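Local coordinates for actinorhodin polyketide putative beta-ketoacyl synthase 2 (Streptomyces coelicolor A3, PDB 1TQY), which is the chain length factor of the actinorhodin polyketide synthase, a ketosynthase-family protein that probably helps set the length of the polyketide chain, at residues B[17-25]-B[57-67]; B[32-40]-B[333-341]. All coordinates share one frame; numbering follows the deposited sequence.

From the N terminus, the chain runs along strand 11-20, turns, and enters helix 26-34 after strand 23-24. Contact 1 closes a short loop, since only 31 residues separate its two segments. Inside that loop lies 32-40, the end of helix 26-34 and the coil after it. Contact 2 joins this segment to 333-341, nearly 300 residues further on. The two contacts therefore cross along the sequence. Contact 1 holds the strand 11-20 turn against the segment that leaves strand 55-57. Contact 2 ties the N-terminal part to the loop between strand 330-332 and helix 345-359. They meet at Asn22, whose ND2 probably donates a hydrogen bond to Arg37 O, 3.2 Å away.

Contact 1: residues B[17-25]-B[57-67]; sequences GVVAPNGLG and GQIDDFHAPDH. With NA (sodium ion), chain K.
Pro21 and Ile59 bring the two backbones closest, with CA atoms 4.3 Å apart, and the chains then diverge toward Leu24 and Asp61. The first segment is a tight beta hairpin of the thiolase-like fold. Its type I turn, Ala20 to Gly23, joins strands 17-20 and 23-24. No direct hydrogen bond crosses the contact. A sodium ion joins the segments instead, bound by Pro21 O and Gln58 O, each at 2.3 Å. Three waters lie around it: one at a normal distance, one long, and one so close that its place is doubtful. The long one donates to Asp60 OD2 and the doubtful one accepts from Asp60 N, consistent with a second-shell place for Asp60. The Pro21 ring lies against the Gly57 carbonyl, with CG 3.1 Å from Gly57 O. Ile59 keeps CG1 beside its own backbone N (chi1 -67°). That branch packs on the Ala20-Pro21 peptide, and its CD1 goes on to Val19 O at 3.6 Å. Leu24 and the Asp61 side chain pass each other pointing opposite ways, with Leu24 CG 3.8 Å from Asp61 OD2. Leu24 CD1 reaches Asp61 O and lies 3.8 Å from Phe62 CB, at the Phe62 ring edge and near its plane. A water accepts from Leu24 N and donates to Asp61 OD1 over 2.7 Å.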
loop_
_atom_site.group_PDB
_atom_site.type_symbol
_atom_site.label_atom_id
_atom_site.label_comp_id
_atom_site.label_asym_id
_atom_site.label_seq_id
_atom_site.Cartn_x
_atom_site.Cartn_y
_atom_site.Cartn_z
ATOM N N GLY B 17 4.361 20.651 1.586
ATOM C CA GLY B 17 3.872 21.008 0.267
ATOM C C GLY B 17 2.384 20.725 0.211
ATOM O O GLY B 17 1.965 19.572 0.355
ATOM N N VAL B 18 1.567 21.755 0.018
ATOM C CA VAL B 18 0.135 21.512 -0.008
ATOM C C VAL B 18 -0.573 21.853 -1.304
ATOM O O VAL B 18 -0.315 22.878 -1.936
ATOM C CB VAL B 18 -0.593 22.236 1.156
ATOM C CG1 VAL B 18 0.211 22.102 2.447
ATOM C CG2 VAL B 18 -0.847 23.668 0.816
ATOM N N VAL B 19 -1.451 20.946 -1.712
ATOM C CA VAL B 19 -2.260 21.119 -2.904
ATOM C C VAL B 19 -3.696 20.866 -2.439
ATOM O O VAL B 19 -4.128 19.718 -2.287
ATOM C CB VAL B 19 -1.823 20.122 -4.022
ATOM C CG1 VAL B 19 -0.422 20.492 -4.519
ATOM C CG2 VAL B 19 -1.806 18.691 -3.501
ATOM N N ALA B 20 -4.426 21.949 -2.194
ATOM C CA ALA B 20 -5.800 21.850 -1.697
ATOM C C ALA B 20 -6.854 22.618 -2.484
ATOM O O ALA B 20 -6.553 23.620 -3.133
ATOM C CB ALA B 20 -5.836 22.288 -0.237
ATOM N N PRO B 21 -8.116 22.159 -2.419
ATOM C CA PRO B 21 -9.217 22.813 -3.134
ATOM C C PRO B 21 -9.372 24.295 -2.794
ATOM O O PRO B 21 -9.941 25.048 -3.577
ATOM C CB PRO B 21 -10.439 21.990 -2.722
ATOM C CG PRO B 21 -9.858 20.618 -2.509
ATOM C CD PRO B 21 -8.590 20.938 -1.743
ATOM N N ASN B 22 -8.873 24.719 -1.636
ATOM C CA ASN B 22 -8.978 26.129 -1.266
ATOM C C ASN B 22 -7.618 26.827 -1.258
ATOM O O ASN B 22 -7.469 27.902 -0.681
ATOM C CB ASN B 22 -9.679 26.283 0.097
ATOM C CG ASN B 22 -8.951 25.575 1.215
ATOM O OD1 ASN B 22 -8.156 24.662 0.972
ATOM N ND2 ASN B 22 -9.240 25.966 2.454
ATOM N N GLY B 23 -6.625 26.211 -1.898
ATOM C CA GLY B 23 -5.311 26.831 -1.939
ATOM C C GLY B 23 -4.166 25.998 -2.497
ATOM O O GLY B 23 -3.782 24.980 -1.911
ATOM N N LEU B 24 -3.620 26.433 -3.633
ATOM C CA LEU B 24 -2.502 25.742 -4.269
ATOM C C LEU B 24 -1.231 26.263 -3.629
ATOM O O LEU B 24 -0.678 27.272 -4.062
ATOM C CB LEU B 24 -2.447 26.032 -5.771
ATOM C CG LEU B 24 -2.415 24.836 -6.735
ATOM C CD1 LEU B 24 -2.037 25.341 -8.112
ATOM C CD2 LEU B 24 -1.453 23.784 -6.277
ATOM N N GLY B 25 -0.768 25.571 -2.598
ATOM C CA GLY B 25 0.429 26.011 -1.910
ATOM C C GLY B 25 0.065 26.364 -0.484
ATOM O O GLY B 25 -1.051 26.794 -0.209
ATOM N N GLY B 57 -14.620 19.080 -3.558
ATOM C CA GLY B 57 -13.542 20.029 -3.364
ATOM C C GLY B 57 -12.585 19.928 -4.543
ATOM O O GLY B 57 -11.685 19.087 -4.548
ATOM N N GLN B 58 -12.780 20.774 -5.547
ATOM C CA GLN B 58 -11.917 20.761 -6.720
ATOM C C GLN B 58 -10.805 21.782 -6.642
ATOM O O GLN B 58 -10.961 22.841 -6.036
ATOM C CB GLN B 58 -12.709 21.068 -7.987
ATOM C CG GLN B 58 -13.629 19.988 -8.471
ATOM C CD GLN B 58 -14.423 20.434 -9.696
ATOM O OE1 GLN B 58 -15.235 19.684 -10.231
ATOM N NE2 GLN B 58 -14.188 21.665 -10.140
ATOM N N ILE B 59 -9.676 21.437 -7.251
ATOM C CA ILE B 59 -8.542 22.344 -7.339
ATOM C C ILE B 59 -8.681 22.855 -8.775
ATOM O O ILE B 59 -8.523 22.086 -9.715
ATOM C CB ILE B 59 -7.208 21.601 -7.170
ATOM C CG1 ILE B 59 -7.088 21.071 -5.734
ATOM C CG2 ILE B 59 -6.050 22.544 -7.506
ATOM C CD1 ILE B 59 -5.802 20.305 -5.467
ATOM N N ASP B 60 -9.011 24.134 -8.946
ATOM C CA ASP B 60 -9.215 24.676 -10.293
ATOM C C ASP B 60 -8.151 25.633 -10.790
ATOM O O ASP B 60 -8.270 26.161 -11.886
ATOM C CB ASP B 60 -10.571 25.384 -10.394
ATOM C CG ASP B 60 -11.736 24.475 -10.068
ATOM O OD1 ASP B 60 -11.796 23.345 -10.601
ATOM O OD2 ASP B 60 -12.598 24.908 -9.277
ATOM N N ASP B 61 -7.113 25.868 -10.007
ATOM C CA ASP B 61 -6.072 26.792 -10.442
ATOM C C ASP B 61 -4.755 26.073 -10.658
ATOM O O ASP B 61 -3.685 26.674 -10.551
ATOM C CB ASP B 61 -5.895 27.892 -9.408
ATOM C CG ASP B 61 -5.710 27.340 -8.012
ATOM O OD1 ASP B 61 -5.455 28.138 -7.085
ATOM O OD2 ASP B 61 -5.822 26.103 -7.850
ATOM N N PHE B 62 -4.840 24.780 -10.957
ATOM C CA PHE B 62 -3.653 23.969 -11.195
ATOM C C PHE B 62 -3.612 23.525 -12.646
ATOM O O PHE B 62 -4.439 22.730 -13.087
ATOM C CB PHE B 62 -3.660 22.726 -10.302
ATOM C CG PHE B 62 -2.494 21.793 -10.543
ATOM C CD1 PHE B 62 -1.205 22.164 -10.169
ATOM C CD2 PHE B 62 -2.691 20.541 -11.132
ATOM C CE1 PHE B 62 -0.122 21.302 -10.373
ATOM C CE2 PHE B 62 -1.617 19.669 -11.343
ATOM C CZ PHE B 62 -0.330 20.049 -10.961
ATOM N N HIS B 63 -2.660 24.050 -13.401
ATOM C CA HIS B 63 -2.535 23.644 -14.793
ATOM C C HIS B 63 -1.245 22.835 -14.841
ATOM O O HIS B 63 -0.155 23.401 -14.857
ATOM C CB HIS B 63 -2.442 24.865 -15.706
ATOM C CG HIS B 63 -2.446 24.521 -17.163
ATOM N ND1 HIS B 63 -1.510 25.015 -18.045
ATOM C CD2 HIS B 63 -3.256 23.712 -17.888
ATOM C CE1 HIS B 63 -1.739 24.523 -19.249
ATOM N NE2 HIS B 63 -2.793 23.728 -19.181
ATOM N N ALA B 64 -1.378 21.512 -14.867
ATOM C CA ALA B 64 -0.229 20.616 -14.862
ATOM C C ALA B 64 0.960 21.077 -15.697
ATOM O O ALA B 64 2.071 21.178 -15.184
ATOM C CB ALA B 64 -0.659 19.211 -15.282
ATOM N N PRO B 65 0.739 21.384 -16.986
ATOM C CA PRO B 65 1.834 21.831 -17.852
ATOM C C PRO B 65 2.679 22.952 -17.262
ATOM O O PRO B 65 3.839 23.119 -17.635
ATOM C CB PRO B 65 1.110 22.259 -19.129
ATOM C CG PRO B 65 -0.058 21.320 -19.172
ATOM C CD PRO B 65 -0.531 21.354 -17.731
ATOM N N ASP B 66 2.118 23.719 -16.339
ATOM C CA ASP B 66 2.897 24.796 -15.743
ATOM C C ASP B 66 3.698 24.327 -14.540
ATOM O O ASP B 66 4.556 25.052 -14.043
ATOM C CB ASP B 66 1.994 25.959 -15.325
ATOM C CG ASP B 66 1.388 26.687 -16.516
ATOM O OD1 ASP B 66 2.107 26.905 -17.515
ATOM O OD2 ASP B 66 0.199 27.058 -16.446
ATOM N N HIS B 67 3.436 23.112 -14.070
ATOM C CA HIS B 67 4.150 22.612 -12.896
ATOM C C HIS B 67 4.922 21.315 -13.139
ATOM O O HIS B 67 5.928 21.055 -12.480
ATOM C CB HIS B 67 3.154 22.404 -11.763
ATOM C CG HIS B 67 2.497 23.668 -11.297
ATOM N ND1 HIS B 67 2.973 24.402 -10.233
ATOM C CD2 HIS B 67 1.395 24.319 -11.739
ATOM C CE1 HIS B 67 2.190 25.447 -10.034
ATOM N NE2 HIS B 67 1.225 25.420 -10.934
HETATM NA NA NA K . -11.331 24.999 -5.355
HETATM O O HOH W 1 -7.053 25.812 -5.161
HETATM O O HOH W 2 -4.477 28.984 -4.685
HETATM O O HOH W 3 -13.952 24.547 -6.713
HETATM O O HOH W 4 -9.793 25.630 -6.326
HETATM O O HOH W 5 -12.177 27.092 -4.749
#

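Contact 2: residues B[32-40]-B[333-341]; sequences AVLDGRHGL and VPKTTTGRL
Pro334 meets Val33 at the start of the 333-341 segment, with Pro334 CB 4.2 Å from Val33 CG1 as the two side chains cross obliquely. This is light apolar packing of a 3-10 turn on the end of helix 26-34. Leu40 CD2 packs against Thr336 O at 3.8 Å. Thr337 carries most of the contact. With chi1 at 60° Thr337 OG1 folds back over its own turn and donates to Pro334 O, which Thr337 N reaches from the opposite face. Thr337 CB faces Arg37 O at 3.6 Å. Thr337 O accepts from Gly39 N at 2.9 Å in a fairly straight bond (159°), and His38 CA lies 3.2 Å from the same oxygen in a CA-H...O contact. His38 turns its ring away: ND1 accepts from Leu40 N, and His38 NE2 is hydrogen-bonded to Asp220 OD1. Leu40 CD1 packs against the Thr338-Gly339 peptide, 3.8 Å from Thr338 C. Gly36 closes the helix with a Schellman motif, which leads the chain into this pairing. The 335-340 segment probably corresponds to the Lys-Ser-x-x-Gly-His motif of ketosynthase relatives, where the lysine and histidine serve the active site; here the lysine is kept as Lys335 and Arg340 takes the histidine's place.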
loop_
_atom_site.group_PDB
_atom_site.type_symbol
_atom_site.label_atom_id
_atom_site.label_comp_id
_atom_site.label_asym_id
_atom_site.label_seq_id
_atom_site.Cartn_x
_atom_site.Cartn_y
_atom_site.Cartn_z
ATOM N N ALA B 32 -6.798 30.675 3.563
ATOM C CA ALA B 32 -8.207 30.313 3.408
ATOM C C ALA B 32 -8.763 29.642 4.669
ATOM O O ALA B 32 -9.906 29.881 5.062
ATOM C CB ALA B 32 -8.377 29.390 2.207
ATOM N N VAL B 33 -7.940 28.810 5.297
ATOM C CA VAL B 33 -8.330 28.104 6.509
ATOM C C VAL B 33 -8.638 29.037 7.671
ATOM O O VAL B 33 -9.661 28.892 8.335
ATOM C CB VAL B 33 -7.232 27.144 6.952
ATOM C CG1 VAL B 33 -7.578 26.552 8.307
ATOM C CG2 VAL B 33 -7.065 26.059 5.919
ATOM N N LEU B 34 -7.747 29.985 7.922
ATOM C CA LEU B 34 -7.943 30.917 9.017
ATOM C C LEU B 34 -9.113 31.847 8.749
ATOM O O LEU B 34 -9.739 32.353 9.678
ATOM C CB LEU B 34 -6.672 31.735 9.258
ATOM C CG LEU B 34 -5.463 30.987 9.836
ATOM C CD1 LEU B 34 -4.326 31.962 10.077
ATOM C CD2 LEU B 34 -5.846 30.302 11.146
ATOM N N ASP B 35 -9.413 32.057 7.474
ATOM C CA ASP B 35 -10.509 32.926 7.086
ATOM C C ASP B 35 -11.811 32.168 6.857
ATOM O O ASP B 35 -12.840 32.762 6.525
ATOM C CB ASP B 35 -10.144 33.690 5.817
ATOM C CG ASP B 35 -11.199 34.699 5.439
ATOM O OD1 ASP B 35 -11.671 35.415 6.353
ATOM O OD2 ASP B 35 -11.555 34.786 4.242
ATOM N N GLY B 36 -11.770 30.854 7.030
ATOM C CA GLY B 36 -12.963 30.060 6.826
ATOM C C GLY B 36 -13.380 29.871 5.379
ATOM O O GLY B 36 -14.475 29.370 5.134
ATOM N N ARG B 37 -12.541 30.270 4.421
ATOM C CA ARG B 37 -12.876 30.102 2.996
ATOM C C ARG B 37 -12.707 28.651 2.564
ATOM O O ARG B 37 -11.621 28.082 2.688
ATOM C CB ARG B 37 -11.966 30.937 2.091
ATOM C CG ARG B 37 -12.166 32.435 2.101
ATOM C CD ARG B 37 -11.432 33.045 0.902
ATOM N NE ARG B 37 -10.001 32.747 0.923
ATOM C CZ ARG B 37 -9.132 33.355 1.722
ATOM N NH1 ARG B 37 -9.551 34.296 2.554
ATOM N NH2 ARG B 37 -7.845 33.022 1.699
ATOM N N HIS B 38 -13.764 28.065 2.024
ATOM C CA HIS B 38 -13.691 26.687 1.570
ATOM C C HIS B 38 -13.553 26.649 0.058
ATOM O O HIS B 38 -13.865 27.623 -0.619
ATOM C CB HIS B 38 -14.950 25.931 1.975
ATOM C CG HIS B 38 -16.194 26.434 1.311
ATOM N ND1 HIS B 38 -16.398 26.343 -0.048
ATOM C CD2 HIS B 38 -17.314 26.997 1.824
ATOM C CE1 HIS B 38 -17.592 26.823 -0.344
ATOM N NE2 HIS B 38 -18.170 27.226 0.773
ATOM N N GLY B 39 -13.092 25.523 -0.471
ATOM C CA GLY B 39 -12.944 25.405 -1.908
ATOM C C GLY B 39 -13.962 24.428 -2.458
ATOM O O GLY B 39 -13.683 23.708 -3.412
ATOM N N LEU B 40 -15.147 24.416 -1.858
ATOM C CA LEU B 40 -16.217 23.511 -2.264
ATOM C C LEU B 40 -17.152 24.103 -3.321
ATOM O O LEU B 40 -17.319 25.311 -3.418
ATOM C CB LEU B 40 -17.023 23.070 -1.025
ATOM C CG LEU B 40 -16.453 21.970 -0.119
ATOM C CD1 LEU B 40 -14.986 22.232 0.138
ATOM C CD2 LEU B 40 -17.238 21.881 1.193
ATOM N N VAL B 333 -11.981 20.869 13.046
ATOM C CA VAL B 333 -12.046 20.103 11.812
ATOM C C VAL B 333 -11.891 21.042 10.615
ATOM O O VAL B 333 -12.866 21.383 9.946
ATOM C CB VAL B 333 -13.401 19.349 11.714
ATOM C CG1 VAL B 333 -13.460 18.509 10.451
ATOM C CG2 VAL B 333 -13.582 18.466 12.946
ATOM N N PRO B 334 -10.653 21.480 10.332
ATOM C CA PRO B 334 -10.437 22.386 9.198
ATOM C C PRO B 334 -10.795 21.779 7.842
ATOM O O PRO B 334 -11.093 22.508 6.898
ATOM C CB PRO B 334 -8.955 22.733 9.316
ATOM C CG PRO B 334 -8.707 22.628 10.799
ATOM C CD PRO B 334 -9.425 21.345 11.133
ATOM N N LYS B 335 -10.779 20.453 7.738
ATOM C CA LYS B 335 -11.102 19.828 6.462
ATOM C C LYS B 335 -12.486 20.224 5.949
ATOM O O LYS B 335 -12.858 19.886 4.822
ATOM C CB LYS B 335 -10.974 18.300 6.535
ATOM C CG LYS B 335 -11.868 17.610 7.552
ATOM C CD LYS B 335 -11.790 16.084 7.396
ATOM C CE LYS B 335 -10.384 15.546 7.701
ATOM N NZ LYS B 335 -10.029 15.712 9.160
ATOM N N THR B 336 -13.254 20.936 6.767
ATOM C CA THR B 336 -14.564 21.396 6.328
ATOM C C THR B 336 -14.356 22.380 5.173
ATOM O O THR B 336 -15.269 22.630 4.384
ATOM C CB THR B 336 -15.326 22.114 7.467
ATOM O OG1 THR B 336 -14.453 23.051 8.114
ATOM C CG2 THR B 336 -15.833 21.106 8.496
ATOM N N THR B 337 -13.149 22.931 5.072
ATOM C CA THR B 337 -12.844 23.870 4.002
ATOM C C THR B 337 -12.325 23.193 2.738
ATOM O O THR B 337 -12.247 23.827 1.687
ATOM C CB THR B 337 -11.788 24.922 4.428
ATOM O OG1 THR B 337 -10.570 24.259 4.794
ATOM C CG2 THR B 337 -12.293 25.751 5.588
ATOM N N THR B 338 -11.981 21.909 2.831
ATOM C CA THR B 338 -11.436 21.184 1.678
ATOM C C THR B 338 -12.202 19.945 1.233
ATOM O O THR B 338 -12.157 19.573 0.059
ATOM C CB THR B 338 -9.999 20.701 1.947
ATOM O OG1 THR B 338 -10.020 19.716 2.991
ATOM C CG2 THR B 338 -9.121 21.851 2.374
ATOM N N GLY B 339 -12.900 19.307 2.163
ATOM C CA GLY B 339 -13.601 18.086 1.834
ATOM C C GLY B 339 -12.647 16.990 2.275
ATOM O O GLY B 339 -11.537 17.292 2.727
ATOM N N ARG B 340 -13.057 15.728 2.167
ATOM C CA ARG B 340 -12.198 14.615 2.570
ATOM C C ARG B 340 -11.308 14.240 1.388
ATOM O O ARG B 340 -11.803 13.891 0.312
ATOM C CB ARG B 340 -13.046 13.409 3.000
ATOM C CG ARG B 340 -13.875 13.634 4.280
ATOM C CD ARG B 340 -14.540 12.346 4.794
ATOM N NE ARG B 340 -13.611 11.365 5.360
ATOM C CZ ARG B 340 -13.084 11.431 6.580
ATOM N NH1 ARG B 340 -13.383 12.442 7.384
ATOM N NH2 ARG B 340 -12.274 10.471 7.007
ATOM N N LEU B 341 -9.997 14.299 1.597
ATOM C CA LEU B 341 -9.049 14.012 0.532
ATOM C C LEU B 341 -8.459 12.607 0.602
ATOM O O LEU B 341 -7.426 12.321 -0.004
ATOM C CB LEU B 341 -7.932 15.064 0.538
ATOM C CG LEU B 341 -8.377 16.527 0.720
ATOM C CD1 LEU B 341 -7.129 17.389 0.711
ATOM C CD2 LEU B 341 -9.352 16.979 -0.402
#